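Local atomic coordinates of folylpolyglutamate synthase/dihydrofolate synthase (Thermotoga maritima, PDB entry 1O5Z), a protein that probably catalyses the ATP-dependent addition of L-glutamate to dihydropteroate and to tetrahydrofolate polyglutamates, with magnesium as cofactor. Residues 55-60 with 151-156. Numbering follows the deposited sequence.
Sequences IHIGGT and IAVLEV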
loop_
_atom_site.group_PDB
_atom_site.type_symbol
_atom_site.label_atom_id
_atom_site.label_comp_id
_atom_site.label_asym_id
_atom_site.label_seq_id
_atom_site.Cartn_x
_atom_site.Cartn_y
_atom_site.Cartn_z
ATOM N N ILE A 55 10.800 -2.296 -11.555
ATOM C CA ILE A 55 11.336 -1.735 -10.297
ATOM C C ILE A 55 10.626 -2.439 -9.180
ATOM O O ILE A 55 9.436 -2.661 -9.248
ATOM C CB ILE A 55 11.144 -0.215 -10.216
ATOM C CG1 ILE A 55 11.960 0.446 -11.301
ATOM C CG2 ILE A 55 11.551 0.331 -8.832
ATOM C CD1 ILE A 55 11.556 1.915 -11.509
ATOM N N HIS A 56 11.392 -2.835 -8.174
ATOM C CA HIS A 56 10.900 -3.776 -7.195
ATOM C C HIS A 56 11.005 -3.192 -5.813
ATOM O O HIS A 56 12.101 -2.859 -5.406
ATOM C CB HIS A 56 11.678 -5.091 -7.263
ATOM C CG HIS A 56 10.954 -6.233 -6.637
ATOM N ND1 HIS A 56 11.573 -7.420 -6.323
ATOM C CD2 HIS A 56 9.653 -6.381 -6.292
ATOM C CE1 HIS A 56 10.682 -8.241 -5.794
ATOM N NE2 HIS A 56 9.516 -7.628 -5.742
ATOM N N ILE A 57 9.862 -3.072 -5.117
ATOM C CA ILE A 57 9.792 -2.360 -3.839
ATOM C C ILE A 57 9.204 -3.162 -2.695
ATOM O O ILE A 57 8.013 -3.450 -2.682
ATOM C CB ILE A 57 9.027 -1.011 -4.004
ATOM C CG1 ILE A 57 9.745 -0.122 -5.047
ATOM C CG2 ILE A 57 8.996 -0.238 -2.671
ATOM C CD1 ILE A 57 8.887 0.525 -5.862
ATOM N N GLY A 58 10.046 -3.447 -1.704
ATOM C CA GLY A 58 9.622 -4.105 -0.484
ATOM C C GLY A 58 9.869 -3.287 0.760
ATOM O O GLY A 58 10.249 -2.122 0.717
ATOM N N GLY A 59 9.652 -3.903 1.893
ATOM C CA GLY A 59 9.821 -3.233 3.155
ATOM C C GLY A 59 8.588 -3.420 4.001
ATOM O O GLY A 59 7.504 -3.597 3.496
ATOM N N THR A 60 8.758 -3.378 5.301
ATOM C CA THR A 60 7.637 -3.523 6.217
ATOM C C THR A 60 6.583 -2.391 6.095
ATOM O O THR A 60 5.362 -2.632 6.046
ATOM C CB THR A 60 8.207 -3.615 7.622
ATOM O OG1 THR A 60 9.131 -4.715 7.666
ATOM C CG2 THR A 60 7.122 -3.984 8.626
ATOM N N ILE A 151 7.753 0.110 -18.321
ATOM C CA ILE A 151 8.225 -0.287 -17.028
ATOM C C ILE A 151 7.109 -0.651 -16.084
ATOM O O ILE A 151 6.007 -0.084 -16.130
ATOM C CB ILE A 151 9.154 0.805 -16.449
ATOM C CG1 ILE A 151 9.513 0.491 -15.023
ATOM C CG2 ILE A 151 8.566 2.200 -16.559
ATOM C CD1 ILE A 151 10.676 1.282 -14.595
ATOM N N ALA A 152 7.391 -1.644 -15.249
ATOM C CA ALA A 152 6.453 -2.059 -14.214
ATOM C C ALA A 152 7.049 -1.782 -12.830
ATOM O O ALA A 152 8.192 -2.088 -12.587
ATOM C CB ALA A 152 6.067 -3.526 -14.381
ATOM N N VAL A 153 6.275 -1.164 -11.942
ATOM C CA VAL A 153 6.669 -0.949 -10.553
ATOM C C VAL A 153 5.901 -1.910 -9.711
ATOM O O VAL A 153 4.677 -1.931 -9.733
ATOM C CB VAL A 153 6.394 0.489 -10.121
ATOM C CG1 VAL A 153 6.897 0.752 -8.713
ATOM C CG2 VAL A 153 7.069 1.456 -11.098
ATOM N N LEU A 154 6.628 -2.730 -8.953
ATOM C CA LEU A 154 6.048 -3.844 -8.231
ATOM C C LEU A 154 6.280 -3.707 -6.755
ATOM O O LEU A 154 7.400 -3.718 -6.290
ATOM C CB LEU A 154 6.678 -5.137 -8.710
ATOM C CG LEU A 154 6.718 -5.228 -10.238
ATOM C CD1 LEU A 154 7.754 -6.257 -10.632
ATOM C CD2 LEU A 154 5.364 -5.602 -10.709
ATOM N N GLU A 155 5.178 -3.631 -6.042
ATOM C CA GLU A 155 5.166 -3.727 -4.624
ATOM C C GLU A 155 5.184 -5.222 -4.186
ATOM O O GLU A 155 4.339 -6.016 -4.575
ATOM C CB GLU A 155 3.909 -3.009 -4.063
ATOM C CG GLU A 155 3.836 -3.097 -2.552
ATOM C CD GLU A 155 2.586 -2.575 -1.956
ATOM O OE1 GLU A 155 1.676 -2.148 -2.686
ATOM O OE2 GLU A 155 2.553 -2.576 -0.716
ATOM N N VAL A 156 6.122 -5.557 -3.320
ATOM C CA VAL A 156 6.191 -6.865 -2.723
ATOM C C VAL A 156 4.893 -7.109 -1.975
ATOM O O VAL A 156 4.361 -6.201 -1.281
ATOM C CB VAL A 156 7.377 -6.963 -1.759
ATOM C CG1 VAL A 156 7.353 -8.274 -1.022
ATOM C CG2 VAL A 156 8.720 -6.731 -2.509
#
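The imidazole of H56 turns its CD2 edge to the backbone of L154, whose O lies in the ring plane 3.5 Å from CD2, while CG2 of V156 reaches NE2 obliquely at 3.4 Å. CG stands anti to the backbone N (chi1 -160°), which leans the ring across toward strand 151-155, its CD2 and NE2 side meeting L154 and V156; NE2 is hydrogen-bonded to T165 OG1. An alanine in place of H56 would probably leave the T165 hydroxyl without this partner and open a gap beside L154 and V156. The same CG2 of V156 presses on G58 CA at 3.4 Å, where a side chain would clash. On the face that carries I55, I57 and V153, helix 63-77 packs on I57 and V153, and I57 CD1 meets V153 CG1 tightly at 3.5 Å. The side chains of I55 and I151 cross obliquely, I151 CD1 lying tight against both CD1 (3.3 Å) and CG1 of I55. Strands 55-58 and 151-155 run parallel, 13° apart; the I55 and I57 amides hydrogen-bond to A152 O and L154 O, while I55 O and I57 O accept from L154 N and V156 N. The last bond is nearly straight (174°), its donor above the carbonyl plane. G59 O takes a hydrogen bond from K63 NZ. The pair forms two neighbouring central parallel strands of the P-loop NTPase-like Mur ligase middle domain, 55-58 leading into the P-loop.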